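Local structure of ribulose-1,5-bisphosphate carboxylase/oxygenase large subunit (Rhodopseudomonas palustris, 3QFW) at residues 132-137 with 158-163; 316-321 with 336-341; 52-57 with 65-70; 29-34 with 88-93. The protein probably acts as a magnesium-dependent lyase of the Rubisco large-chain family, although Rubisco-like proteins generally do not carboxylate ribulose bisphosphate. All blocks are in the same frame, centred on the assembly; numbering follows the deposited sequence.

In the fold
Along the chain, interaction 4 opens first and encloses interaction 3, and interactions 1 and 2 follow. The contacts form two groups. Interactions 3 and 4 lie in the N-terminal domain with centres about 13 Å apart, joined where A29 of helix 18-31 packs on V54 and I69 of the hairpin. Interactions 1 and 2 lie in the barrel with centres about 10 Å apart; strand 339-341 of interaction 2 pairs with strand 133-138 of interaction 1 on one flank and with strand 315-319 on the other. Centres of interactions 1 and 3 are about 43 Å apart. The chain thus combines a small antiparallel domain with a barrel, and interaction 4 also reaches the second subunit.

Interaction 1 (132-137 with 158-163); sequences ALTASA and GGVDLI
T134 and D161 hold each other through main chain and side chain at once. Their side chains cross at about a right angle, and D161 OD2 accepts T134 N at 2.8 Å through the anti lone pair, the one turned away from OD1. In return T134 OG1 accepts D161 N at 3.0 Å. The hydroxyl can do this because it stands between the backbone N and the carbonyl carbon (chi1 69°). Its proton goes to a water 2.9 Å from OG1, and that water donates to D161 OD2 (2.6 Å) and to G159 O (3.0 Å). OD1 is taken by a salt bridge to R131. An alanine in place of D161 would probably leave T134 N without its acceptor, R131 without its counter-charge and the water less firmly fixed.

Beyond this polar knot the strands pair in parallel. L162 N donates to T134 O at 3.0 Å, and S136 N to L162 O with a C=O...N angle of 167°. L133 and A135 spend their backbone groups on V338, L340 and I342 at the other flank. V160 lays its CG1 on A135 CA, 3.6 Å away, while the small A135 admits L162 beside it. G159, at positive phi, ends helix 145-157 in a Schellman motif, a conformation that suits a residue without a side chain. Strand 133-138, helix 145-157 and strand 162-165 make a beta-alpha-beta crossover, the repeating element of the TIM barrel in the Rubisco catalytic domain.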
loop_
_atom_site.group_PDB
_atom_site.type_symbol
_atom_site.label_atom_id
_atom_site.label_comp_id
_atom_site.label_asym_id
_atom_site.label_seq_id
_atom_site.Cartn_x
_atom_site.Cartn_y
_atom_site.Cartn_z
ATOM N N ALA B 132 -24.913 2.098 -20.855
ATOM C CA ALA B 132 -23.599 1.895 -20.249
ATOM C C ALA B 132 -22.662 2.993 -20.736
ATOM O O ALA B 132 -22.934 3.663 -21.735
ATOM C CB ALA B 132 -23.044 0.519 -20.606
ATOM N N LEU B 133 -21.560 3.194 -20.030
ATOM C CA LEU B 133 -20.598 4.204 -20.445
ATOM C C LEU B 133 -19.346 3.570 -21.043
ATOM O O LEU B 133 -19.156 2.354 -20.975
ATOM C CB LEU B 133 -20.236 5.128 -19.277
ATOM C CG LEU B 133 -21.298 6.161 -18.892
ATOM C CD1 LEU B 133 -22.541 5.526 -18.258
ATOM C CD2 LEU B 133 -20.700 7.201 -17.969
ATOM N N THR B 134 -18.506 4.407 -21.639
ATOM C CA THR B 134 -17.285 3.955 -22.288
ATOM C C THR B 134 -16.078 4.761 -21.811
ATOM O O THR B 134 -16.186 5.952 -21.500
ATOM C CB THR B 134 -17.377 4.083 -23.826
ATOM O OG1 THR B 134 -17.375 5.470 -24.191
ATOM C CG2 THR B 134 -18.655 3.429 -24.359
ATOM N N ALA B 135 -14.927 4.103 -21.738
ATOM C CA ALA B 135 -13.685 4.790 -21.401
ATOM C C ALA B 135 -12.540 4.246 -22.232
ATOM O O ALA B 135 -12.595 3.108 -22.707
ATOM C CB ALA B 135 -13.371 4.632 -19.907
ATOM N N SER B 136 -11.496 5.053 -22.386
ATOM C CA SER B 136 -10.238 4.579 -22.946
ATOM C C SER B 136 -9.062 5.187 -22.199
ATOM O O SER B 136 -9.202 6.201 -21.508
ATOM C CB SER B 136 -10.129 4.932 -24.427
ATOM O OG SER B 136 -9.102 4.180 -25.046
ATOM N N ALA B 137 -7.898 4.567 -22.340
ATOM C CA ALA B 137 -6.701 5.096 -21.707
ATOM C C ALA B 137 -5.759 5.667 -22.754
ATOM O O ALA B 137 -5.761 5.237 -23.911
ATOM C CB ALA B 137 -6.003 4.020 -20.873
ATOM N N GLY B 158 -14.835 10.328 -31.039
ATOM C CA GLY B 158 -15.616 9.115 -31.205
ATOM C C GLY B 158 -16.754 8.944 -30.218
ATOM O O GLY B 158 -17.554 8.013 -30.333
ATOM N N GLY B 159 -16.841 9.844 -29.246
ATOM C CA GLY B 159 -17.942 9.821 -28.294
ATOM C C GLY B 159 -17.675 9.051 -27.004
ATOM O O GLY B 159 -18.587 8.803 -26.215
ATOM N N VAL B 160 -16.424 8.671 -26.787
ATOM C CA VAL B 160 -16.025 8.007 -25.542
ATOM C C VAL B 160 -16.346 8.909 -24.350
ATOM O O VAL B 160 -16.032 10.097 -24.370
ATOM C CB VAL B 160 -14.522 7.688 -25.557
ATOM C CG1 VAL B 160 -14.077 7.036 -24.239
ATOM C CG2 VAL B 160 -14.192 6.792 -26.732
ATOM N N ASP B 161 -16.962 8.352 -23.310
ATOM C CA ASP B 161 -17.332 9.146 -22.135
ATOM C C ASP B 161 -16.158 9.621 -21.255
ATOM O O ASP B 161 -16.151 10.768 -20.786
ATOM C CB ASP B 161 -18.348 8.386 -21.280
ATOM C CG ASP B 161 -19.597 8.029 -22.053
ATOM O OD1 ASP B 161 -20.342 8.961 -22.432
ATOM O OD2 ASP B 161 -19.838 6.820 -22.275
ATOM N N LEU B 162 -15.173 8.753 -21.019
ATOM C CA LEU B 162 -14.050 9.130 -20.155
ATOM C C LEU B 162 -12.701 8.688 -20.711
ATOM O O LEU B 162 -12.510 7.541 -21.117
ATOM C CB LEU B 162 -14.249 8.637 -18.708
ATOM C CG LEU B 162 -13.190 8.986 -17.641
ATOM C CD1 LEU B 162 -12.597 10.370 -17.854
ATOM C CD2 LEU B 162 -13.748 8.875 -16.217
ATOM N N ILE B 163 -11.785 9.644 -20.751
ATOM C CA ILE B 163 -10.423 9.411 -21.179
ATOM C C ILE B 163 -9.537 9.544 -19.952
ATOM O O ILE B 163 -9.556 10.563 -19.263
ATOM C CB ILE B 163 -10.010 10.418 -22.251
ATOM C CG1 ILE B 163 -10.942 10.271 -23.468
ATOM C CG2 ILE B 163 -8.541 10.233 -22.626
ATOM C CD1 ILE B 163 -10.622 11.192 -24.602
HETATM O O HOH W 1 -19.965 6.558 -24.872
#

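Interaction 2 (316-321 with 336-341); sequences PTPAGG and QDVMLL
The side chains of T317 and M339 run alongside one another in the same direction. The bend of the methionine at chi3 (56°) carries CE to T317 OG1, 3.4 Å away, and CE also touches the threonine methyl CG2. The hydroxyl itself is bonded to I315 O in its own strand, so the flexible thioether meets a group already fixed. An alanine in place of T317 would probably strip M339 CE of its contacts with OG1 and CG2, opening a gap there, and leave I315 O without this bond.

V338 crosses P318 at about a right angle. With CG2 anti to its backbone N, V338 sets this methyl 3.5 Å from P318 CD and also against P316 O. Further along, L341 CD2 presses on A319 CB at 3.4 Å, tighter than usual van der Waals contact.

The backbones bond through M339 N to P316 O (3.1 Å) and L341 N to P318 O (3.0 Å). No N-H returns from P318, and M339 O instead lies 3.1 Å from P318 CD and also meets T317 CA. Strands 315-319 and 339-341, running 23° apart, are the seventh and eighth of the TIM barrel, joined here beside helix 327-334.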
loop_
_atom_site.group_PDB
_atom_site.type_symbol
_atom_site.label_atom_id
_atom_site.label_comp_id
_atom_site.label_asym_id
_atom_site.label_seq_id
_atom_site.Cartn_x
_atom_site.Cartn_y
_atom_site.Cartn_z
ATOM N N PRO B 316 -18.580 0.623 -11.593
ATOM C CA PRO B 316 -17.540 -0.375 -11.849
ATOM C C PRO B 316 -16.990 -0.168 -13.249
ATOM O O PRO B 316 -17.760 0.003 -14.198
ATOM C CB PRO B 316 -18.284 -1.712 -11.769
ATOM C CG PRO B 316 -19.683 -1.391 -11.303
ATOM C CD PRO B 316 -19.936 0.049 -11.600
ATOM N N THR B 317 -15.671 -0.168 -13.382
ATOM C CA THR B 317 -15.057 0.127 -14.661
ATOM C C THR B 317 -14.098 -0.975 -15.084
ATOM O O THR B 317 -12.883 -0.876 -14.856
ATOM C CB THR B 317 -14.340 1.475 -14.597
ATOM O OG1 THR B 317 -15.262 2.474 -14.151
ATOM C CG2 THR B 317 -13.766 1.854 -15.947
ATOM N N PRO B 318 -14.636 -2.036 -15.705
ATOM C CA PRO B 318 -13.846 -3.217 -16.073
ATOM C C PRO B 318 -12.872 -2.899 -17.188
ATOM O O PRO B 318 -13.181 -2.090 -18.067
ATOM C CB PRO B 318 -14.896 -4.206 -16.613
ATOM C CG PRO B 318 -16.197 -3.636 -16.307
ATOM C CD PRO B 318 -16.050 -2.177 -16.090
ATOM N N ALA B 319 -11.731 -3.574 -17.165
ATOM C CA ALA B 319 -10.680 -3.374 -18.152
ATOM C C ALA B 319 -10.058 -4.712 -18.535
ATOM O O ALA B 319 -9.959 -5.626 -17.720
ATOM C CB ALA B 319 -9.623 -2.430 -17.627
ATOM N N GLY B 320 -9.655 -4.822 -19.794
ATOM C CA GLY B 320 -9.083 -6.050 -20.315
ATOM C C GLY B 320 -9.193 -6.040 -21.825
ATOM O O GLY B 320 -9.352 -4.975 -22.421
ATOM N N GLY B 321 -9.115 -7.215 -22.443
ATOM C CA GLY B 321 -9.198 -7.322 -23.888
ATOM C C GLY B 321 -10.592 -7.025 -24.410
ATOM O O GLY B 321 -11.190 -7.841 -25.117
ATOM N N GLN B 336 -26.260 -2.357 -17.348
ATOM C CA GLN B 336 -25.861 -1.122 -18.018
ATOM C C GLN B 336 -25.251 -0.082 -17.083
ATOM O O GLN B 336 -24.774 0.954 -17.539
ATOM C CB GLN B 336 -27.046 -0.516 -18.782
ATOM C CG GLN B 336 -27.507 -1.361 -19.950
ATOM C CD GLN B 336 -28.772 -0.824 -20.595
ATOM O OE1 GLN B 336 -29.061 0.372 -20.527
ATOM N NE2 GLN B 336 -29.538 -1.709 -21.217
ATOM N N ASP B 337 -25.282 -0.358 -15.781
ATOM C CA ASP B 337 -24.637 0.513 -14.799
ATOM C C ASP B 337 -23.153 0.148 -14.669
ATOM O O ASP B 337 -22.701 -0.379 -13.648
ATOM C CB ASP B 337 -25.337 0.425 -13.444
ATOM C CG ASP B 337 -26.649 1.194 -13.404
ATOM O OD1 ASP B 337 -26.875 2.068 -14.272
ATOM O OD2 ASP B 337 -27.451 0.929 -12.482
ATOM N N VAL B 338 -22.407 0.447 -15.724
ATOM C CA VAL B 338 -21.029 0.003 -15.868
ATOM C C VAL B 338 -20.351 0.913 -16.881
ATOM O O VAL B 338 -21.011 1.458 -17.774
ATOM C CB VAL B 338 -20.978 -1.453 -16.374
ATOM C CG1 VAL B 338 -21.533 -1.545 -17.800
ATOM C CG2 VAL B 338 -19.559 -2.016 -16.310
ATOM N N MET B 339 -19.046 1.105 -16.735
ATOM C CA MET B 339 -18.267 1.821 -17.745
ATOM C C MET B 339 -17.200 0.886 -18.325
ATOM O O MET B 339 -16.258 0.492 -17.627
ATOM C CB MET B 339 -17.624 3.078 -17.143
ATOM C CG MET B 339 -16.881 3.978 -18.142
ATOM S SD MET B 339 -16.573 5.654 -17.513
ATOM C CE MET B 339 -15.684 5.289 -15.984
ATOM N N LEU B 340 -17.354 0.519 -19.594
ATOM C CA LEU B 340 -16.407 -0.391 -20.235
ATOM C C LEU B 340 -15.129 0.320 -20.666
ATOM O O LEU B 340 -15.154 1.259 -21.453
ATOM C CB LEU B 340 -17.058 -1.093 -21.440
ATOM C CG LEU B 340 -18.369 -1.838 -21.178
ATOM C CD1 LEU B 340 -18.907 -2.420 -22.474
ATOM C CD2 LEU B 340 -18.217 -2.926 -20.128
ATOM N N LEU B 341 -13.995 -0.131 -20.148
ATOM C CA LEU B 341 -12.725 0.468 -20.540
ATOM C C LEU B 341 -12.113 -0.315 -21.688
ATOM O O LEU B 341 -11.794 -1.489 -21.534
ATOM C CB LEU B 341 -11.772 0.507 -19.345
ATOM C CG LEU B 341 -10.393 1.131 -19.544
ATOM C CD1 LEU B 341 -10.525 2.598 -19.862
ATOM C CD2 LEU B 341 -9.556 0.922 -18.277
#

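Interaction 3 (52-57 with 65-70); sequences GRVEDV and YAVRIG
I69 CD1 packs against V54 on the helix-covered side of the hairpin. CG1 of I69 stands anti to its carbonyl carbon (chi1 -59°), and the turn at chi2 (-64°) brings CD1 to 3.7 Å from V54 CG2 and close over V54 CA. Further along, V57 CG1 fits between the V67 methyl CG2 (4.2 Å) and the Y65 ring atom CD2. Branched valines suit this surface, being broad enough near the backbone to close it without long tails. A25 and A29 of helix 18-31 lie over it, on V67 and on V54 with I69 respectively.

The opposite surface is shaped by a classic beta bulge, in which two residues, E55 and D56, stand across from the single residue R68. R68 O receives E55 N at 2.7 Å and, weakly, D56 N. The extra residue brings two beta carbons over R68, whose CB lies 4.0 Å from E55 CB and 4.1 Å from D56 CB. E55 CG then leans over G70, 3.8 Å from G70 N. A side chain at G70 would crowd this methylene, and one at G52 would press on I69 CG2, so both glycines make the hollows that their neighbours fill.

Beyond the bulge R68 N bonds to D56 O at 3.0 Å, and a water links D56 OD2 to A66 O, weakly at the carbonyl. The hairpin is therefore two-sided: apolar where helix 18-31 sits on it, and charged on the bulged side, where the R68-E103 salt bridge and the long R53 NE to E55 OE1 pair (3.8 Å, charges only) would probably temper the charges near solvent.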
loop_
_atom_site.group_PDB
_atom_site.type_symbol
_atom_site.label_atom_id
_atom_site.label_comp_id
_atom_site.label_asym_id
_atom_site.label_seq_id
_atom_site.Cartn_x
_atom_site.Cartn_y
_atom_site.Cartn_z
ATOM N N GLY B 52 -9.940 -8.842 20.232
ATOM C CA GLY B 52 -10.898 -9.200 19.196
ATOM C C GLY B 52 -11.647 -10.466 19.562
ATOM O O GLY B 52 -11.092 -11.368 20.198
ATOM N N ARG B 53 -12.918 -10.534 19.180
ATOM C CA ARG B 53 -13.714 -11.722 19.436
ATOM C C ARG B 53 -13.846 -12.552 18.175
ATOM O O ARG B 53 -14.084 -12.012 17.096
ATOM C CB ARG B 53 -15.121 -11.335 19.916
ATOM C CG ARG B 53 -15.146 -10.496 21.184
ATOM C CD ARG B 53 -16.572 -10.333 21.718
ATOM N NE ARG B 53 -17.436 -9.599 20.800
ATOM C CZ ARG B 53 -18.667 -9.195 21.097
ATOM N NH1 ARG B 53 -19.175 -9.450 22.295
ATOM N NH2 ARG B 53 -19.389 -8.532 20.201
ATOM N N VAL B 54 -13.709 -13.866 18.306
ATOM C CA VAL B 54 -14.082 -14.764 17.223
ATOM C C VAL B 54 -15.601 -14.955 17.262
ATOM O O VAL B 54 -16.123 -15.694 18.102
ATOM C CB VAL B 54 -13.371 -16.129 17.336
ATOM C CG1 VAL B 54 -13.811 -17.065 16.207
ATOM C CG2 VAL B 54 -11.850 -15.944 17.339
ATOM N N GLU B 55 -16.308 -14.266 16.370
ATOM C CA GLU B 55 -17.760 -14.333 16.328
ATOM C C GLU B 55 -18.223 -15.655 15.740
ATOM O O GLU B 55 -19.235 -16.217 16.167
ATOM C CB GLU B 55 -18.331 -13.178 15.501
ATOM C CG GLU B 55 -18.173 -11.812 16.144
ATOM C CD GLU B 55 -19.299 -11.490 17.100
ATOM O OE1 GLU B 55 -19.199 -11.864 18.292
ATOM O OE2 GLU B 55 -20.289 -10.866 16.655
ATOM N N ASP B 56 -17.487 -16.146 14.749
ATOM C CA ASP B 56 -17.905 -17.341 14.033
ATOM C C ASP B 56 -16.779 -18.007 13.255
ATOM O O ASP B 56 -15.850 -17.347 12.785
ATOM C CB ASP B 56 -19.041 -17.007 13.065
ATOM C CG ASP B 56 -19.711 -18.245 12.510
ATOM O OD1 ASP B 56 -20.241 -19.043 13.317
ATOM O OD2 ASP B 56 -19.702 -18.428 11.272
ATOM N N VAL B 57 -16.887 -19.325 13.118
ATOM C CA VAL B 57 -16.011 -20.089 12.247
ATOM C C VAL B 57 -16.845 -21.044 11.397
ATOM O O VAL B 57 -17.581 -21.879 11.925
ATOM C CB VAL B 57 -14.975 -20.892 13.053
ATOM C CG1 VAL B 57 -13.998 -21.574 12.118
ATOM C CG2 VAL B 57 -14.242 -19.985 14.031
ATOM N N TYR B 65 -11.648 -21.957 5.632
ATOM C CA TYR B 65 -12.654 -21.474 6.564
ATOM C C TYR B 65 -12.920 -19.992 6.399
ATOM O O TYR B 65 -12.046 -19.232 5.989
ATOM C CB TYR B 65 -12.216 -21.741 8.005
ATOM C CG TYR B 65 -12.094 -23.206 8.324
ATOM C CD1 TYR B 65 -10.908 -23.888 8.091
ATOM C CD2 TYR B 65 -13.172 -23.913 8.842
ATOM C CE1 TYR B 65 -10.793 -25.237 8.375
ATOM C CE2 TYR B 65 -13.070 -25.260 9.129
ATOM C CZ TYR B 65 -11.879 -25.918 8.895
ATOM O OH TYR B 65 -11.774 -27.260 9.180
ATOM N N ALA B 66 -14.142 -19.594 6.723
ATOM C CA ALA B 66 -14.472 -18.192 6.871
ATOM C C ALA B 66 -14.548 -17.898 8.359
ATOM O O ALA B 66 -15.193 -18.626 9.117
ATOM C CB ALA B 66 -15.793 -17.873 6.193
ATOM N N VAL B 67 -13.876 -16.838 8.779
ATOM C CA VAL B 67 -13.840 -16.486 10.188
ATOM C C VAL B 67 -14.280 -15.047 10.379
ATOM O O VAL B 67 -13.694 -14.126 9.815
ATOM C CB VAL B 67 -12.437 -16.714 10.787
ATOM C CG1 VAL B 67 -12.380 -16.252 12.246
ATOM C CG2 VAL B 67 -12.051 -18.187 10.657
ATOM N N ARG B 68 -15.343 -14.874 11.156
ATOM C CA ARG B 68 -15.851 -13.554 11.497
ATOM C C ARG B 68 -15.243 -13.091 12.811
ATOM O O ARG B 68 -15.362 -13.766 13.841
ATOM C CB ARG B 68 -17.377 -13.573 11.593
ATOM C CG ARG B 68 -18.068 -13.577 10.240
ATOM C CD ARG B 68 -19.574 -13.831 10.359
ATOM N NE ARG B 68 -20.280 -12.770 11.075
ATOM C CZ ARG B 68 -20.828 -11.703 10.498
ATOM N NH1 ARG B 68 -20.730 -11.531 9.189
ATOM N NH2 ARG B 68 -21.457 -10.796 11.234
ATOM N N ILE B 69 -14.586 -11.938 12.769
ATOM C CA ILE B 69 -13.967 -11.371 13.958
ATOM C C ILE B 69 -14.597 -10.039 14.290
ATOM O O ILE B 69 -14.719 -9.168 13.430
ATOM C CB ILE B 69 -12.458 -11.151 13.758
ATOM C CG1 ILE B 69 -11.774 -12.473 13.416
ATOM C CG2 ILE B 69 -11.829 -10.530 15.017
ATOM C CD1 ILE B 69 -11.858 -13.491 14.525
ATOM N N GLY B 70 -15.004 -9.889 15.543
ATOM C CA GLY B 70 -15.555 -8.640 16.024
ATOM C C GLY B 70 -14.428 -7.807 16.587
ATOM O O GLY B 70 -13.801 -8.190 17.578
HETATM O O HOH W 2 -17.787 -16.978 9.687
#

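Interaction 4 (29-34 with 88-93); sequences AIEQSV and FGNSSI
Q32 reaches from the end of helix 18-31 to S91, and one carbonyl oxygen takes both bonds. Q32 OE1 accepts S91 N at 2.8 Å and S91 OG at 2.6 Å, both donors lying in the plane of the amide. The hydroxyl arrives on a lone pair, at a C=O...O angle of 125°, and the N-H comes from nearer the extension of the carbonyl bond, at 158°. S91 acts as a pincer because its OG stands beside its own backbone N (chi1 -74°). Glutamine suits the other side, since it is long enough to span the gap and its chain folds at chi2, while its second amide atom, NE2, donates to M86 O. Both ends of the amide are thus bonded, which fixes its rotation.

Around this pair, N90 CB lies 4.0 Å from Q32 OE1, and E31 CB lies 4.2 Å from S91 OG. Y12 of strand 8-15 packs on Q32 and I97 on S91.

The next shell holds the turn that presents S91. S92 OG donates to G89 O at 3.0 Å, from above the carbonyl plane, and S92 N bonds to F88 O. S92 CA sits over one face of the F88 ring, offset toward its rim, and the ring also meets Y12 and I97.

On the outer side the second subunit packs directly on the contact: its F290 on E31, its H254 on N90 and its A258 on S92, and G89 makes backbone bonds to it. An N-terminal domain set against the neighbouring subunit's barrel is the arrangement of the Rubisco dimer, in which active sites lie at this interface.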
loop_
_atom_site.group_PDB
_atom_site.type_symbol
_atom_site.label_atom_id
_atom_site.label_comp_id
_atom_site.label_asym_id
_atom_site.label_seq_id
_atom_site.Cartn_x
_atom_site.Cartn_y
_atom_site.Cartn_z
ATOM N N ALA B 29 -7.679 -13.201 15.968
ATOM C CA ALA B 29 -8.368 -12.194 16.774
ATOM C C ALA B 29 -7.374 -11.335 17.550
ATOM O O ALA B 29 -7.517 -10.110 17.613
ATOM C CB ALA B 29 -9.371 -12.848 17.722
ATOM N N ILE B 30 -6.366 -11.992 18.127
ATOM C CA ILE B 30 -5.288 -11.315 18.847
ATOM C C ILE B 30 -4.431 -10.435 17.936
ATOM O O ILE B 30 -4.213 -9.258 18.226
ATOM C CB ILE B 30 -4.351 -12.330 19.562
ATOM C CG1 ILE B 30 -5.138 -13.217 20.528
ATOM C CG2 ILE B 30 -3.261 -11.604 20.310
ATOM C CD1 ILE B 30 -5.797 -12.459 21.643
ATOM N N GLU B 31 -3.936 -11.019 16.845
ATOM C CA GLU B 31 -3.064 -10.309 15.902
ATOM C C GLU B 31 -3.635 -8.967 15.443
ATOM O O GLU B 31 -2.893 -7.992 15.279
ATOM C CB GLU B 31 -2.772 -11.173 14.671
ATOM C CG GLU B 31 -1.920 -12.400 14.940
ATOM C CD GLU B 31 -0.432 -12.142 14.770
ATOM O OE1 GLU B 31 0.000 -10.970 14.844
ATOM O OE2 GLU B 31 0.310 -13.122 14.552
ATOM N N GLN B 32 -4.949 -8.921 15.235
ATOM C CA GLN B 32 -5.598 -7.714 14.729
ATOM C C GLN B 32 -6.236 -6.921 15.856
ATOM O O GLN B 32 -7.142 -6.116 15.645
ATOM C CB GLN B 32 -6.639 -8.062 13.669
ATOM C CG GLN B 32 -6.045 -8.716 12.427
ATOM C CD GLN B 32 -4.856 -7.943 11.870
ATOM O OE1 GLN B 32 -3.890 -8.532 11.403
ATOM N NE2 GLN B 32 -4.937 -6.619 11.903
ATOM N N SER B 33 -5.733 -7.151 17.064
ATOM C CA SER B 33 -6.217 -6.456 18.235
ATOM C C SER B 33 -5.050 -5.958 19.080
ATOM O O SER B 33 -4.375 -4.980 18.748
ATOM C CB SER B 33 -7.069 -7.405 19.079
ATOM O OG SER B 33 -7.725 -6.691 20.097
ATOM N N VAL B 34 -4.823 -6.652 20.183
ATOM C CA VAL B 34 -3.818 -6.245 21.149
ATOM C C VAL B 34 -2.445 -6.756 20.768
ATOM O O VAL B 34 -1.435 -6.157 21.138
ATOM C CB VAL B 34 -4.172 -6.776 22.530
ATOM C CG1 VAL B 34 -5.459 -6.130 23.015
ATOM C CG2 VAL B 34 -4.306 -8.292 22.484
ATOM N N PHE B 88 -6.133 -5.343 8.642
ATOM C CA PHE B 88 -5.231 -6.290 7.990
ATOM C C PHE B 88 -3.740 -5.968 8.057
ATOM O O PHE B 88 -2.948 -6.625 7.384
ATOM C CB PHE B 88 -5.616 -6.422 6.519
ATOM C CG PHE B 88 -5.255 -7.747 5.917
ATOM C CD1 PHE B 88 -5.464 -8.926 6.623
ATOM C CD2 PHE B 88 -4.737 -7.816 4.635
ATOM C CE1 PHE B 88 -5.144 -10.153 6.068
ATOM C CE2 PHE B 88 -4.417 -9.041 4.066
ATOM C CZ PHE B 88 -4.620 -10.210 4.779
ATOM N N GLY B 89 -3.361 -4.974 8.850
ATOM C CA GLY B 89 -1.959 -4.561 8.933
ATOM C C GLY B 89 -0.951 -5.692 9.064
ATOM O O GLY B 89 -0.107 -5.907 8.184
ATOM N N ASN B 90 -1.024 -6.410 10.180
ATOM C CA ASN B 90 -0.112 -7.512 10.439
ATOM C C ASN B 90 -0.469 -8.803 9.730
ATOM O O ASN B 90 0.417 -9.534 9.298
ATOM C CB ASN B 90 0.001 -7.773 11.950
ATOM C CG ASN B 90 0.970 -6.829 12.630
ATOM O OD1 ASN B 90 1.784 -6.177 11.972
ATOM N ND2 ASN B 90 0.895 -6.757 13.956
ATOM N N SER B 91 -1.764 -9.096 9.619
ATOM C CA SER B 91 -2.165 -10.375 9.055
ATOM C C SER B 91 -1.818 -10.425 7.576
ATOM O O SER B 91 -1.708 -11.500 6.988
ATOM C CB SER B 91 -3.655 -10.644 9.285
ATOM O OG SER B 91 -3.880 -10.983 10.641
ATOM N N SER B 92 -1.613 -9.261 6.977
ATOM C CA SER B 92 -1.269 -9.229 5.566
ATOM C C SER B 92 0.061 -9.941 5.340
ATOM O O SER B 92 0.333 -10.416 4.242
ATOM C CB SER B 92 -1.214 -7.800 5.030
ATOM O OG SER B 92 -0.056 -7.124 5.460
ATOM N N ILE B 93 0.870 -10.042 6.395
ATOM C CA ILE B 93 2.177 -10.682 6.282
ATOM C C ILE B 93 2.066 -12.209 6.297
ATOM O O ILE B 93 2.988 -12.912 5.884
ATOM C CB ILE B 93 3.125 -10.229 7.407
ATOM C CG1 ILE B 93 3.171 -8.699 7.484
ATOM C CG2 ILE B 93 4.519 -10.808 7.198
ATOM C CD1 ILE B 93 3.957 -8.059 6.379
#